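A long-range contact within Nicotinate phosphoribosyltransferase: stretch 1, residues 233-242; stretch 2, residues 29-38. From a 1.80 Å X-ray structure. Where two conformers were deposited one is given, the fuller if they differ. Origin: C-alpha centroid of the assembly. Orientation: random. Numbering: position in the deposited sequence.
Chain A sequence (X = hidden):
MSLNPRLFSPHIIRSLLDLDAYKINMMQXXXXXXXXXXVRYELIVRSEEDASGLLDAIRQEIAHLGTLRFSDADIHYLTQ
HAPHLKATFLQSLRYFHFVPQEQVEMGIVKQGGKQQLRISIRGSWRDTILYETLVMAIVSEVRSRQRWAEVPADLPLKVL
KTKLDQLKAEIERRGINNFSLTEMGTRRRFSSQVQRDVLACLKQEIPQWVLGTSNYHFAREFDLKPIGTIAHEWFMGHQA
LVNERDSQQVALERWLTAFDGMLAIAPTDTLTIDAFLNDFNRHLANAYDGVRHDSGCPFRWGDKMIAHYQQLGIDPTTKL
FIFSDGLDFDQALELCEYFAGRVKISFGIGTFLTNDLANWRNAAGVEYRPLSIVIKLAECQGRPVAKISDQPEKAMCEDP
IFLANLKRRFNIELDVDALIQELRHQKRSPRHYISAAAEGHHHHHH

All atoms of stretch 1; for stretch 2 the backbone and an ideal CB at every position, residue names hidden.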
# COMPACT_ATOMS: atom_id res chain seq x y z
N GLU A 233 -1.14 7.48 4.97
CA GLU A 233 -0.53 8.84 4.85
C GLU A 233 -1.50 9.94 4.71
O GLU A 233 -1.22 11.02 5.16
CB GLU A 233 0.50 8.91 3.66
CG GLU A 233 -0.13 8.90 2.33
CD GLU A 233 0.89 9.15 1.19
OE1 GLU A 233 1.42 10.30 1.06
OE2 GLU A 233 1.06 8.19 0.40
N TRP A 234 -2.70 9.67 4.15
CA TRP A 234 -3.70 10.72 4.07
C TRP A 234 -4.14 11.12 5.50
O TRP A 234 -4.20 12.31 5.89
CB TRP A 234 -4.88 10.17 3.26
CG TRP A 234 -6.07 11.08 3.17
CD1 TRP A 234 -7.33 10.89 3.72
CD2 TRP A 234 -6.15 12.34 2.45
NE1 TRP A 234 -8.20 11.91 3.35
CE2 TRP A 234 -7.52 12.83 2.60
CE3 TRP A 234 -5.24 13.09 1.69
CZ2 TRP A 234 -7.95 14.01 2.01
CZ3 TRP A 234 -5.68 14.31 1.10
CH2 TRP A 234 -7.01 14.73 1.23
N PHE A 235 -4.34 10.11 6.34
CA PHE A 235 -4.77 10.41 7.75
C PHE A 235 -3.61 11.00 8.58
O PHE A 235 -3.80 11.91 9.44
CB PHE A 235 -5.25 9.10 8.36
CG PHE A 235 -6.44 8.54 7.62
CD1 PHE A 235 -6.27 7.68 6.55
CD2 PHE A 235 -7.70 8.99 7.90
CE1 PHE A 235 -7.38 7.25 5.82
CE2 PHE A 235 -8.81 8.57 7.14
CZ PHE A 235 -8.63 7.68 6.12
N MSE A 236 -2.40 10.48 8.32
CA MSE A 236 -1.22 10.94 9.09
C MSE A 236 -0.93 12.39 8.71
O MSE A 236 -0.68 13.20 9.57
CB MSE A 236 -0.01 10.05 8.66
CG MSE A 236 -0.16 8.67 9.31
SE MSE A 236 1.10 7.45 8.38
CE MSE A 236 2.69 8.04 9.35
N GLY A 237 -0.98 12.71 7.40
CA GLY A 237 -0.70 14.12 6.98
C GLY A 237 -1.63 15.10 7.70
O GLY A 237 -1.25 16.21 8.04
N HIS A 238 -2.89 14.72 7.90
CA HIS A 238 -3.83 15.60 8.63
C HIS A 238 -3.45 15.93 10.03
O HIS A 238 -3.94 16.91 10.60
CB HIS A 238 -5.29 15.10 8.51
CG HIS A 238 -5.91 15.44 7.17
ND1 HIS A 238 -5.65 14.71 6.06
CD2 HIS A 238 -6.64 16.55 6.74
CE1 HIS A 238 -6.27 15.27 4.98
NE2 HIS A 238 -6.88 16.40 5.40
N GLN A 239 -2.56 15.15 10.63
CA GLN A 239 -2.00 15.49 11.98
C GLN A 239 -1.19 16.77 12.00
O GLN A 239 -0.94 17.36 13.06
CB GLN A 239 -1.13 14.32 12.54
CG GLN A 239 -1.94 13.05 12.75
CD GLN A 239 -1.03 11.84 12.94
OE1 GLN A 239 0.16 12.00 13.16
NE2 GLN A 239 -1.59 10.62 12.84
N ALA A 240 -0.71 17.14 10.84
CA ALA A 240 0.01 18.39 10.66
C ALA A 240 -0.90 19.54 10.17
O ALA A 240 -0.61 20.73 10.45
CB ALA A 240 1.16 18.21 9.66
N LEU A 241 -1.97 19.20 9.47
CA LEU A 241 -2.76 20.21 8.76
C LEU A 241 -3.95 20.75 9.60
O LEU A 241 -4.39 21.92 9.36
CB LEU A 241 -3.33 19.59 7.45
CG LEU A 241 -2.24 19.06 6.51
CD1 LEU A 241 -2.92 18.40 5.32
CD2 LEU A 241 -1.46 20.25 6.04
N VAL A 242 -4.45 19.95 10.54
CA VAL A 242 -5.50 20.43 11.48
C VAL A 242 -5.07 20.08 12.89
O VAL A 242 -4.00 19.56 13.08
CB VAL A 242 -6.89 19.77 11.15
CG1 VAL A 242 -7.29 20.21 9.71
CG2 VAL A 242 -6.87 18.20 11.19
N UNK A 29 -6.64 14.39 -4.64
CA UNK A 29 -7.21 15.05 -3.45
C UNK A 29 -6.24 16.08 -2.89
O UNK A 29 -6.60 17.18 -2.46
CB UNK A 29 -7.56 14.02 -2.37
N UNK A 30 -4.96 15.75 -2.99
CA UNK A 30 -3.87 16.66 -2.49
C UNK A 30 -3.79 17.87 -3.45
O UNK A 30 -3.64 19.04 -3.01
CB UNK A 30 -2.52 15.94 -2.42
N UNK A 31 -3.91 17.61 -4.74
CA UNK A 31 -3.93 18.69 -5.78
C UNK A 31 -5.04 19.69 -5.46
O UNK A 31 -4.84 20.91 -5.53
CB UNK A 31 -4.14 18.11 -7.18
N UNK A 32 -6.19 19.16 -5.07
CA UNK A 32 -7.36 19.98 -4.84
C UNK A 32 -7.26 20.78 -3.57
O UNK A 32 -7.50 22.01 -3.58
CB UNK A 32 -8.62 19.11 -4.80
N UNK A 33 -6.88 20.15 -2.45
CA UNK A 33 -6.97 20.78 -1.11
C UNK A 33 -5.64 21.36 -0.62
O UNK A 33 -5.62 22.26 0.25
CB UNK A 33 -7.47 19.75 -0.09
N UNK A 34 -4.54 20.76 -1.05
CA UNK A 34 -3.22 20.95 -0.39
C UNK A 34 -2.11 21.14 -1.42
O UNK A 34 -1.03 20.57 -1.29
CB UNK A 34 -2.89 19.75 0.50
N UNK A 35 -2.33 22.00 -2.38
CA UNK A 35 -1.33 22.20 -3.44
C UNK A 35 0.05 22.73 -2.98
O UNK A 35 1.03 22.58 -3.73
CB UNK A 35 -1.91 23.18 -4.47
N UNK A 36 0.12 23.41 -1.84
CA UNK A 36 1.40 23.96 -1.33
C UNK A 36 1.89 23.23 -0.06
O UNK A 36 2.77 23.72 0.62
CB UNK A 36 1.24 25.45 -1.03
N UNK A 37 1.30 22.10 0.27
CA UNK A 37 1.79 21.35 1.44
C UNK A 37 3.04 20.56 1.07
O UNK A 37 3.07 19.96 0.01
CB UNK A 37 0.71 20.41 1.98
N UNK A 38 4.07 20.56 1.94
CA UNK A 38 5.28 19.77 1.66
C UNK A 38 5.34 18.52 2.57
O UNK A 38 4.67 18.49 3.62
CB UNK A 38 6.53 20.63 1.86

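At position 29, in the last turns of a helix, CA-to-CB points toward stretch 1, and the ideal CB already lies 3.7 Å from Trp 234 CH2. So short a gap favours a small apolar side chain. The residue is Ala 29, whose CB packs against the indole.

Position 30 points sideways, its ideal CB 5.0 Å from Trp 234 CZ3. The space between would admit an apolar chain long enough to turn back to the indole, such as leucine, isoleucine or methionine. It is Ile 30, whose chi1 m brings CG1 to 4.0 Å from Trp 234 CZ3, at the edge of the ring.

Positions 31 and 32 are helical and out of reach of stretch 1, which therefore sets little preference; they are His 31 and His 32. Position 33 does point toward it, but its ideal CB is 5.2 Å from Trp 234 CH2, and many side chains could be accommodated. Phe 33, with chi1 m, brings CD2 no closer than about 4.5 Å to Trp 234 CH2 and adds little to the contact.

Position 34 is the first to leave helical phi/psi (-137/48), and its CB points toward stretch 1, 5.0 Å from Leu 241 CD1. Ahead lie the indole of Trp 234, the methyls of Leu 241 and, farther out, His 238 NE2. His 238 ND1 donates a hydrogen bond to Trp 234 O (2.8 Å), which holds the ring with NE2 directed outward. Apolar walls suit a flat or bulky side chain, and the distant nitrogen favours a long one ending in a polar group; tyrosine meets both demands, while phenylalanine or methionine would meet only the first. The residue is Tyr 34. Its OH hydrogen-bonds His 238 NE2 at 2.6 Å, near the plane of the imidazole, and either atom could be the donor. Leu 241 CD1 sits over one face of the phenol, 3.6 Å from the centroid of the Tyr 34 ring and nearly on its normal, a CH-pi contact. Trp 234 CH2 approaches the phenol edge, 3.7 Å from Tyr 34 CE1.

Positions 35 and 36 occupy the middle of a type I turn and lie out of reach. The phi of -62° at 35 suits proline, and a polar residue is common at 36; they are Pro 35 and Asp 36.

At position 37 CB again points toward stretch 1, 4.6 Å from Leu 241 CD2, and extended phi/psi (-79/137) suits a beta-branched apolar residue. Val 37 places CG2 3.8 Å from Leu 241 CD2. Position 38 is out of reach and is Ser 38.

Stretch 2 (29-38) AIHHFYPDVS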
# COMPACT_ATOMS: atom_id res chain seq x y z
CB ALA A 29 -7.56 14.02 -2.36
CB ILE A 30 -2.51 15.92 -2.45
CG1 ILE A 30 -2.58 14.85 -1.34
CG2 ILE A 30 -1.33 16.89 -2.14
CD1 ILE A 30 -1.53 13.75 -1.55
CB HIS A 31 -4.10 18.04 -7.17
CG HIS A 31 -4.47 18.96 -8.27
ND1 HIS A 31 -3.55 19.57 -9.05
CD2 HIS A 31 -5.73 19.31 -8.79
CE1 HIS A 31 -4.18 20.30 -10.00
NE2 HIS A 31 -5.51 20.14 -9.84
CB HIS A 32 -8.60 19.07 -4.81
CG HIS A 32 -9.88 19.84 -4.73
ND1 HIS A 32 -10.47 20.40 -5.82
CD2 HIS A 32 -10.66 20.20 -3.63
CE1 HIS A 32 -11.58 21.06 -5.44
NE2 HIS A 32 -11.68 20.96 -4.09
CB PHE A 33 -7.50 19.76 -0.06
CG PHE A 33 -8.99 19.52 -0.14
CD1 PHE A 33 -9.87 20.58 0.00
CD2 PHE A 33 -9.52 18.21 -0.28
CE1 PHE A 33 -11.25 20.38 -0.05
CE2 PHE A 33 -10.89 17.99 -0.33
CZ PHE A 33 -11.75 19.08 -0.22
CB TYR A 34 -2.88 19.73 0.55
CG TYR A 34 -3.97 19.46 1.55
CD1 TYR A 34 -4.56 18.19 1.63
CD2 TYR A 34 -4.37 20.45 2.44
CE1 TYR A 34 -5.63 17.96 2.51
CE2 TYR A 34 -5.43 20.27 3.32
CZ TYR A 34 -6.02 18.99 3.36
OH TYR A 34 -7.05 18.76 4.25
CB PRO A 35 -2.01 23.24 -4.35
CG PRO A 35 -2.90 23.99 -3.44
CD PRO A 35 -3.49 22.91 -2.54
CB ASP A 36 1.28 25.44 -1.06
CG ASP A 36 1.22 26.27 -2.33
OD1 ASP A 36 2.16 26.15 -3.18
OD2 ASP A 36 0.25 27.03 -2.50
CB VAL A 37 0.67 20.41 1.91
CG1 VAL A 37 1.19 19.33 2.86
CG2 VAL A 37 -0.44 21.28 2.56
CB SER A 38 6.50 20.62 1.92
OG SER A 38 6.52 21.71 0.98
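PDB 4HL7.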